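Local coordinates for protein scyllo-inositol 2-dehydrogenase (NADP(+)) IolW (Bacillus subtilis subsp. subtilis, PDB 3GDO) that catalyses the reversible NADPH-dependent reduction of scyllo-inosose to scyllo-inositol and cannot use NADH in place of NADPH, at residues P97-A102 and I330-E334; P193-N199 and H214-G220. One frame throughout, in Å; residues are numbered along the deposited sequence.

Contact 1 (P97-A102 and I330-E334); sequences PMTATA and IRIIE
A helix of the C-terminal alpha/beta domain docks here on a loop of the Rossmann domain, the two-domain pairing of the Gfo/Idh/MocA family. Residues 97-102 leave strand 91-95 and lead into helix 102-115; residues 330-334 are one turn of helix 323-342, with Glu334 N bonded to Ile330 O at 2.9 Å. A cis peptide precedes Pro97, in the Glu-Lys-Pro segment familiar in this family, and the loop then bends round Ile330, whose branched side chain touches several loop residues. With chi1 and chi2 both m, Ile330 sends CD1 to 4.1 Å from Pro97 CB and 3.3 Å from Thr99 O, while its CG2 lies 3.4 Å from Thr101 C. Met98 brings CB within 4.3 Å of Ile330 CG1, but its fully extended chain (t, t, t) carries the sulfur away. Thr99, chi1 p, braces the loop internally: OG1 donates to Thr101 O at 2.7 Å. Thr101, also p, is the N-cap of helix 102-115: its side chain caps a first-turn backbone N, and OG1 also bonds to Glu104 OE1. Ala102, nearest Ile330 with CA atoms 5.4 Å apart, is small enough for Arg331 CG to lie 3.8 Å from its CB. Arg331 (chi1 m) directs its guanidinium to salt bridges with Glu324 and Glu106, the latter on helix 102-115. Glu334, one turn beyond Ile330, reaches the same helix start with chi1 m and chi2 t; its carboxylate accepts a hydrogen bond from a first-turn amide lacking a helical acceptor, Ala102 N to Glu334 OE2, 2.8 Å and 167°.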
ATOM      1  N   PRO B  97      -1.208   2.857  23.824  1.00 37.67           N
ATOM      2  CA  PRO B  97      -0.093   1.957  23.719  1.00 37.79           C
ATOM      3  C   PRO B  97       0.400   1.731  25.127  1.00 37.54           C
ATOM      4  O   PRO B  97       0.404   2.667  25.921  1.00 38.25           O
ATOM      5  CB  PRO B  97       0.915   2.760  22.896  1.00 38.08           C
ATOM      6  CG  PRO B  97       0.649   4.197  23.310  1.00 37.53           C
ATOM      7  CD  PRO B  97      -0.843   4.240  23.437  1.00 37.77           C
ATOM      8  N   MET B  98       0.771   0.493  25.436  1.00 37.64           N
ATOM      9  CA  MET B  98       1.158   0.090  26.804  1.00 38.16           C
ATOM     10  C   MET B  98       2.122   1.099  27.475  1.00 38.07           C
ATOM     11  O   MET B  98       1.769   1.705  28.482  1.00 38.26           O
ATOM     12  CB  MET B  98       1.737  -1.337  26.760  1.00 36.92           C
ATOM     13  CG  MET B  98       2.074  -1.985  28.107  1.00 39.36           C
ATOM     14  SD  MET B  98       2.896  -3.592  27.835  1.00 29.95           S
ATOM     15  CE  MET B  98       2.959  -4.040  29.596  1.00 37.01           C
ATOM     16  N   THR B  99       3.315   1.275  26.914  1.00 38.07           N
ATOM     17  CA  THR B  99       4.288   2.276  27.400  1.00 39.28           C
ATOM     18  C   THR B  99       5.053   2.838  26.197  1.00 39.39           C
ATOM     19  O   THR B  99       4.871   2.353  25.090  1.00 39.14           O
ATOM     20  CB  THR B  99       5.340   1.639  28.333  1.00 39.15           C
ATOM     21  OG1 THR B  99       5.847   0.452  27.719  1.00 39.18           O
ATOM     22  CG2 THR B  99       4.738   1.292  29.703  1.00 41.84           C
ATOM     23  N   ALA B 100       5.953   3.800  26.405  1.00 39.67           N
ATOM     24  CA  ALA B 100       6.814   4.262  25.321  1.00 40.11           C
ATOM     25  C   ALA B 100       7.909   3.254  24.912  1.00 41.11           C
ATOM     26  O   ALA B 100       8.302   3.190  23.742  1.00 39.55           O
ATOM     27  CB  ALA B 100       7.433   5.633  25.663  1.00 40.24           C
ATOM     28  N   THR B 101       8.427   2.480  25.876  1.00 41.51           N
ATOM     29  CA  THR B 101       9.521   1.548  25.573  1.00 41.81           C
ATOM     30  C   THR B 101       9.156   0.145  26.009  1.00 41.86           C
ATOM     31  O   THR B 101       8.345  -0.050  26.939  1.00 41.80           O
ATOM     32  CB  THR B 101      10.907   1.942  26.230  1.00 42.27           C
ATOM     33  OG1 THR B 101      10.789   1.926  27.650  1.00 42.06           O
ATOM     34  CG2 THR B 101      11.400   3.341  25.790  1.00 43.02           C
ATOM     35  N   ALA B 102       9.765  -0.829  25.343  1.00 41.50           N
ATOM     36  CA  ALA B 102       9.551  -2.231  25.661  1.00 41.87           C
ATOM     37  C   ALA B 102      10.075  -2.575  27.079  1.00 42.45           C
ATOM     38  O   ALA B 102       9.463  -3.367  27.793  1.00 41.73           O
ATOM     39  CB  ALA B 102      10.216  -3.107  24.600  1.00 41.44           C
ATOM     40  N   ILE B 330       4.948  -2.699  21.350  1.00 30.66           N
ATOM     41  CA  ILE B 330       5.949  -1.671  21.613  1.00 31.36           C
ATOM     42  C   ILE B 330       7.269  -2.023  20.988  1.00 30.36           C
ATOM     43  O   ILE B 330       7.939  -1.172  20.460  1.00 31.60           O
ATOM     44  CB  ILE B 330       6.122  -1.399  23.138  1.00 31.00           C
ATOM     45  CG1 ILE B 330       4.769  -1.038  23.782  1.00 31.43           C
ATOM     46  CG2 ILE B 330       7.123  -0.293  23.371  1.00 31.35           C
ATOM     47  CD1 ILE B 330       3.898   0.000  22.952  1.00 36.12           C
ATOM     48  N   ARG B 331       7.628  -3.301  21.023  1.00 31.96           N
ATOM     49  CA  ARG B 331       8.836  -3.785  20.366  1.00 32.56           C
ATOM     50  C   ARG B 331       8.818  -3.483  18.859  1.00 31.79           C
ATOM     51  O   ARG B 331       9.837  -3.089  18.278  1.00 29.88           O
ATOM     52  CB  ARG B 331       8.980  -5.302  20.573  1.00 32.77           C
ATOM     53  CG  ARG B 331       9.504  -5.684  21.962  1.00 37.52           C
ATOM     54  CD  ARG B 331      10.344  -6.957  21.906  1.00 46.22           C
ATOM     55  NE  ARG B 331       9.638  -8.030  22.588  1.00 52.93           N
ATOM     56  CZ  ARG B 331       9.745  -8.274  23.894  1.00 55.37           C
ATOM     57  NH1 ARG B 331      10.546  -7.517  24.650  1.00 56.34           N
ATOM     58  NH2 ARG B 331       9.040  -9.270  24.448  1.00 55.55           N
ATOM     59  N   ILE B 332       7.655  -3.675  18.225  1.00 29.89           N
ATOM     60  CA  ILE B 332       7.573  -3.411  16.783  1.00 29.65           C
ATOM     61  C   ILE B 332       7.657  -1.922  16.557  1.00 29.72           C
ATOM     62  O   ILE B 332       8.318  -1.494  15.614  1.00 30.29           O
ATOM     63  CB  ILE B 332       6.252  -3.927  16.155  1.00 30.28           C
ATOM     64  CG1 ILE B 332       6.193  -5.441  16.245  1.00 29.23           C
ATOM     65  CG2 ILE B 332       6.108  -3.438  14.641  1.00 29.24           C
ATOM     66  CD1 ILE B 332       7.341  -6.131  15.540  1.00 27.75           C
ATOM     67  N   ILE B 333       6.992  -1.136  17.420  1.00 30.26           N
ATOM     68  CA  ILE B 333       7.011   0.331  17.296  1.00 30.61           C
ATOM     69  C   ILE B 333       8.445   0.894  17.413  1.00 31.42           C
ATOM     70  O   ILE B 333       8.851   1.707  16.587  1.00 30.93           O
ATOM     71  CB  ILE B 333       6.038   1.000  18.284  1.00 29.85           C
ATOM     72  CG1 ILE B 333       4.593   0.745  17.834  1.00 30.29           C
ATOM     73  CG2 ILE B 333       6.243   2.466  18.345  1.00 29.65           C
ATOM     74  CD1 ILE B 333       3.602   1.208  18.843  1.00 31.29           C
ATOM     75  N   GLU B 334       9.226   0.404  18.383  1.00 32.13           N
ATOM     76  CA  GLU B 334      10.613   0.879  18.575  1.00 33.39           C
ATOM     77  C   GLU B 334      11.520   0.501  17.435  1.00 32.34           C
ATOM     78  O   GLU B 334      12.377   1.291  17.020  1.00 34.22           O
ATOM     79  CB  GLU B 334      11.209   0.374  19.919  1.00 34.13           C
ATOM     80  CG  GLU B 334      10.684   1.140  21.149  1.00 37.20           C
ATOM     81  CD  GLU B 334      11.430   0.785  22.486  1.00 43.69           C
ATOM     82  OE1 GLU B 334      12.189   1.638  23.003  1.00 47.44           O
ATOM     83  OE2 GLU B 334      11.249  -0.335  23.014  1.00 44.12           O
TER

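Contact 2 (P193-N199 and H214-G220); sequences PKAVTAN and HLTLDYG
This is an antiparallel beta-hairpin pairing in the large mixed sheet of the C-terminal domain, between strands 195-201 and 212-219. The axes of strands 195-199 and 214-219 run at 168° and approach to 4.6 Å. Thr197 faces Thr216 and Asn199 faces His214 as hydrogen-bonded pairs (Thr197 N to Thr216 O 2.9 Å, Thr216 N to Thr197 O 2.7 Å); Val196-Leu217 and Ala198-Leu215 are non-hydrogen-bonded pairs. Side chains alternate: Val196 (t), Ala198, Leu215 and Leu217 (both m, p) make an apolar face, with Ala198 CB 3.8 Å from Leu215 CG, whereas the threonines, Asn199 and His214 form a more polar one. There a water bridges Thr197 O (3.1 Å), His214 ND1 (2.9 Å) and Thr216 OG1 (2.7 Å). At the open end Lys194 N donates to Asp218 O at 2.7 Å, and Pro193 lays CB over the Tyr219 ring, a CH-pi contact 3.8 Å from its centroid. Asp218 (t) forms an Asx turn, OD1 accepting from Gly220 N at 2.8 Å; glycine readily takes the positive phi of 78°. The apolar face packs on helices 174-190 and 323-342, strands 346-347 and 222-228 flank the hairpin, and the polar face meets the second subunit, His214 against its counterpart there.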
ATOM      1  N   PRO B 193       7.310 -11.028  13.440  1.00 37.71           N
ATOM      2  CA  PRO B 193       8.009 -11.074  12.162  1.00 37.28           C
ATOM      3  C   PRO B 193       9.512 -11.261  12.369  1.00 38.24           C
ATOM      4  O   PRO B 193      10.001 -11.211  13.488  1.00 37.56           O
ATOM      5  CB  PRO B 193       7.736  -9.680  11.568  1.00 37.54           C
ATOM      6  CG  PRO B 193       7.658  -8.788  12.772  1.00 36.67           C
ATOM      7  CD  PRO B 193       6.989  -9.639  13.846  1.00 37.73           C
ATOM      8  N   LYS B 194      10.269 -11.443  11.302  1.00 38.81           N
ATOM      9  CA  LYS B 194      11.696 -11.523  11.515  1.00 39.10           C
ATOM     10  C   LYS B 194      12.418 -10.208  11.312  1.00 38.79           C
ATOM     11  O   LYS B 194      13.578 -10.087  11.694  1.00 38.24           O
ATOM     12  CB  LYS B 194      12.340 -12.644  10.734  1.00 40.53           C
ATOM     13  CG  LYS B 194      11.973 -12.775   9.294  1.00 44.68           C
ATOM     14  CD  LYS B 194      12.531 -14.132   8.839  1.00 49.77           C
ATOM     15  CE  LYS B 194      12.104 -14.524   7.429  1.00 52.42           C
ATOM     16  NZ  LYS B 194      12.898 -13.775   6.409  1.00 54.95           N
ATOM     17  N   ALA B 195      11.726  -9.212  10.745  1.00 36.16           N
ATOM     18  CA  ALA B 195      12.340  -7.918  10.564  1.00 34.64           C
ATOM     19  C   ALA B 195      11.276  -6.860  10.352  1.00 33.83           C
ATOM     20  O   ALA B 195      10.108  -7.194  10.067  1.00 32.45           O
ATOM     21  CB  ALA B 195      13.348  -7.952   9.414  1.00 33.81           C
ATOM     22  N   VAL B 196      11.667  -5.598  10.541  1.00 32.62           N
ATOM     23  CA  VAL B 196      10.762  -4.459  10.352  1.00 32.05           C
ATOM     24  C   VAL B 196      11.527  -3.452   9.520  1.00 32.19           C
ATOM     25  O   VAL B 196      12.698  -3.156   9.816  1.00 32.16           O
ATOM     26  CB  VAL B 196      10.376  -3.806  11.710  1.00 32.25           C
ATOM     27  CG1 VAL B 196       9.518  -2.526  11.535  1.00 30.80           C
ATOM     28  CG2 VAL B 196       9.674  -4.804  12.624  1.00 32.48           C
ATOM     29  N   THR B 197      10.890  -2.936   8.471  1.00 32.23           N
ATOM     30  CA  THR B 197      11.477  -1.848   7.676  1.00 31.72           C
ATOM     31  C   THR B 197      10.448  -0.703   7.709  1.00 32.22           C
ATOM     32  O   THR B 197       9.248  -0.925   7.469  1.00 31.61           O
ATOM     33  CB  THR B 197      11.818  -2.330   6.256  1.00 31.39           C
ATOM     34  OG1 THR B 197      12.667  -3.491   6.321  1.00 34.92           O
ATOM     35  CG2 THR B 197      12.533  -1.213   5.410  1.00 31.50           C
ATOM     36  N   ALA B 198      10.865   0.518   8.021  1.00 32.22           N
ATOM     37  CA  ALA B 198       9.833   1.541   8.245  1.00 32.51           C
ATOM     38  C   ALA B 198      10.282   2.940   7.880  1.00 33.15           C
ATOM     39  O   ALA B 198      11.468   3.265   7.944  1.00 31.80           O
ATOM     40  CB  ALA B 198       9.365   1.501   9.715  1.00 30.78           C
ATOM     41  N   ASN B 199       9.296   3.770   7.536  1.00 32.93           N
ATOM     42  CA  ASN B 199       9.477   5.201   7.444  1.00 33.42           C
ATOM     43  C   ASN B 199       8.450   5.831   8.384  1.00 34.12           C
ATOM     44  O   ASN B 199       7.235   5.557   8.307  1.00 33.51           O
ATOM     45  CB  ASN B 199       9.324   5.678   5.989  1.00 33.12           C
ATOM     46  CG  ASN B 199       9.584   7.178   5.823  1.00 36.94           C
ATOM     47  OD1 ASN B 199      10.490   7.742   6.463  1.00 36.83           O
ATOM     48  ND2 ASN B 199       8.775   7.840   4.981  1.00 37.34           N
ATOM     49  N   HIS B 214       4.783   4.148   7.568  1.00 26.51           N
ATOM     50  CA  HIS B 214       4.678   3.048   6.640  1.00 27.44           C
ATOM     51  C   HIS B 214       5.603   1.916   7.144  1.00 27.73           C
ATOM     52  O   HIS B 214       6.824   2.064   7.153  1.00 28.20           O
ATOM     53  CB  HIS B 214       5.145   3.508   5.247  1.00 26.98           C
ATOM     54  CG  HIS B 214       4.792   2.533   4.186  1.00 29.53           C
ATOM     55  ND1 HIS B 214       5.510   1.364   3.980  1.00 30.47           N
ATOM     56  CD2 HIS B 214       3.726   2.487   3.344  1.00 29.19           C
ATOM     57  CE1 HIS B 214       4.925   0.671   3.013  1.00 32.47           C
ATOM     58  NE2 HIS B 214       3.836   1.322   2.622  1.00 28.71           N
ATOM     59  N   LEU B 215       5.040   0.810   7.587  1.00 28.23           N
ATOM     60  CA  LEU B 215       5.867  -0.274   8.123  1.00 28.62           C
ATOM     61  C   LEU B 215       5.736  -1.530   7.284  1.00 29.35           C
ATOM     62  O   LEU B 215       4.633  -1.882   6.861  1.00 28.88           O
ATOM     63  CB  LEU B 215       5.411  -0.627   9.557  1.00 29.06           C
ATOM     64  CG  LEU B 215       5.952   0.097  10.786  1.00 28.51           C
ATOM     65  CD1 LEU B 215       5.655   1.605  10.731  1.00 30.47           C
ATOM     66  CD2 LEU B 215       5.284  -0.528  12.011  1.00 29.61           C
ATOM     67  N   THR B 216       6.853  -2.205   7.060  1.00 29.11           N
ATOM     68  CA  THR B 216       6.831  -3.541   6.487  1.00 32.16           C
ATOM     69  C   THR B 216       7.304  -4.543   7.553  1.00 32.19           C
ATOM     70  O   THR B 216       8.455  -4.430   8.059  1.00 32.91           O
ATOM     71  CB  THR B 216       7.753  -3.653   5.235  1.00 32.29           C
ATOM     72  OG1 THR B 216       7.323  -2.717   4.226  1.00 34.48           O
ATOM     73  CG2 THR B 216       7.751  -5.086   4.673  1.00 33.01           C
ATOM     74  N   LEU B 217       6.437  -5.481   7.891  1.00 30.91           N
ATOM     75  CA  LEU B 217       6.806  -6.626   8.760  1.00 32.66           C
ATOM     76  C   LEU B 217       7.104  -7.876   7.943  1.00 32.70           C
ATOM     77  O   LEU B 217       6.231  -8.403   7.220  1.00 31.11           O
ATOM     78  CB  LEU B 217       5.748  -6.913   9.831  1.00 31.98           C
ATOM     79  CG  LEU B 217       5.667  -5.987  11.056  1.00 32.90           C
ATOM     80  CD1 LEU B 217       5.478  -4.519  10.715  1.00 31.95           C
ATOM     81  CD2 LEU B 217       4.524  -6.428  12.005  1.00 31.60           C
ATOM     82  N   ASP B 218       8.363  -8.308   8.049  1.00 32.91           N
ATOM     83  CA  ASP B 218       8.908  -9.327   7.182  1.00 34.97           C
ATOM     84  C   ASP B 218       8.639 -10.693   7.810  1.00 35.46           C
ATOM     85  O   ASP B 218       9.210 -11.026   8.853  1.00 35.12           O
ATOM     86  CB  ASP B 218      10.425  -9.071   6.970  1.00 35.42           C
ATOM     87  CG  ASP B 218      11.117 -10.147   6.088  1.00 37.28           C
ATOM     88  OD1 ASP B 218      10.446 -11.015   5.476  1.00 34.76           O
ATOM     89  OD2 ASP B 218      12.368 -10.108   6.021  1.00 39.09           O
ATOM     90  N   TYR B 219       7.734 -11.445   7.203  1.00 34.97           N
ATOM     91  CA  TYR B 219       7.506 -12.835   7.599  1.00 36.06           C
ATOM     92  C   TYR B 219       7.946 -13.771   6.454  1.00 36.79           C
ATOM     93  O   TYR B 219       7.304 -14.769   6.223  1.00 38.57           O
ATOM     94  CB  TYR B 219       6.033 -13.074   7.858  1.00 34.64           C
ATOM     95  CG  TYR B 219       5.418 -12.324   9.037  1.00 35.73           C
ATOM     96  CD1 TYR B 219       5.299 -12.938  10.307  1.00 34.19           C
ATOM     97  CD2 TYR B 219       4.920 -11.028   8.882  1.00 32.17           C
ATOM     98  CE1 TYR B 219       4.701 -12.263  11.398  1.00 35.19           C
ATOM     99  CE2 TYR B 219       4.308 -10.359   9.951  1.00 34.10           C
ATOM    100  CZ  TYR B 219       4.214 -10.972  11.210  1.00 34.13           C
ATOM    101  OH  TYR B 219       3.627 -10.286  12.244  1.00 32.77           O
ATOM    102  N   GLY B 220       8.988 -13.419   5.704  1.00 37.01           N
ATOM    103  CA  GLY B 220       9.488 -14.302   4.625  1.00 37.68           C
ATOM    104  C   GLY B 220       8.598 -14.190   3.396  1.00 37.80           C
ATOM    105  O   GLY B 220       8.575 -13.155   2.709  1.00 38.07           O
TER
HETATM  106  O   HOH W   1       7.914  -0.113   4.820  1.00 33.19           O

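How the contacts relate
From the N terminus the chain builds five strands of the parallel Rossmann sheet, enters loop 97-102, adds helix 102-115 and strand 119-122, and passes into the C-terminal domain, where contact 2 closes a short loop of 14 residues between 193-199 and 214-220. Only after the strands up to 289-295 and helix 303-315 does helix 323-342 bring 330-334 back, so contact 1 spans 227 residues and encloses contact 2; strand 346-347 then joins the sheet beside 195-201. Contact 1 is between domains, contact 2 within one sheet. They touch through Ile332: its CD1 lies 3.8 Å from Pro193 CG, and its CG2 4.0 Å from Leu215 CD2. One helix thus meets both the Rossmann loop and the hairpin.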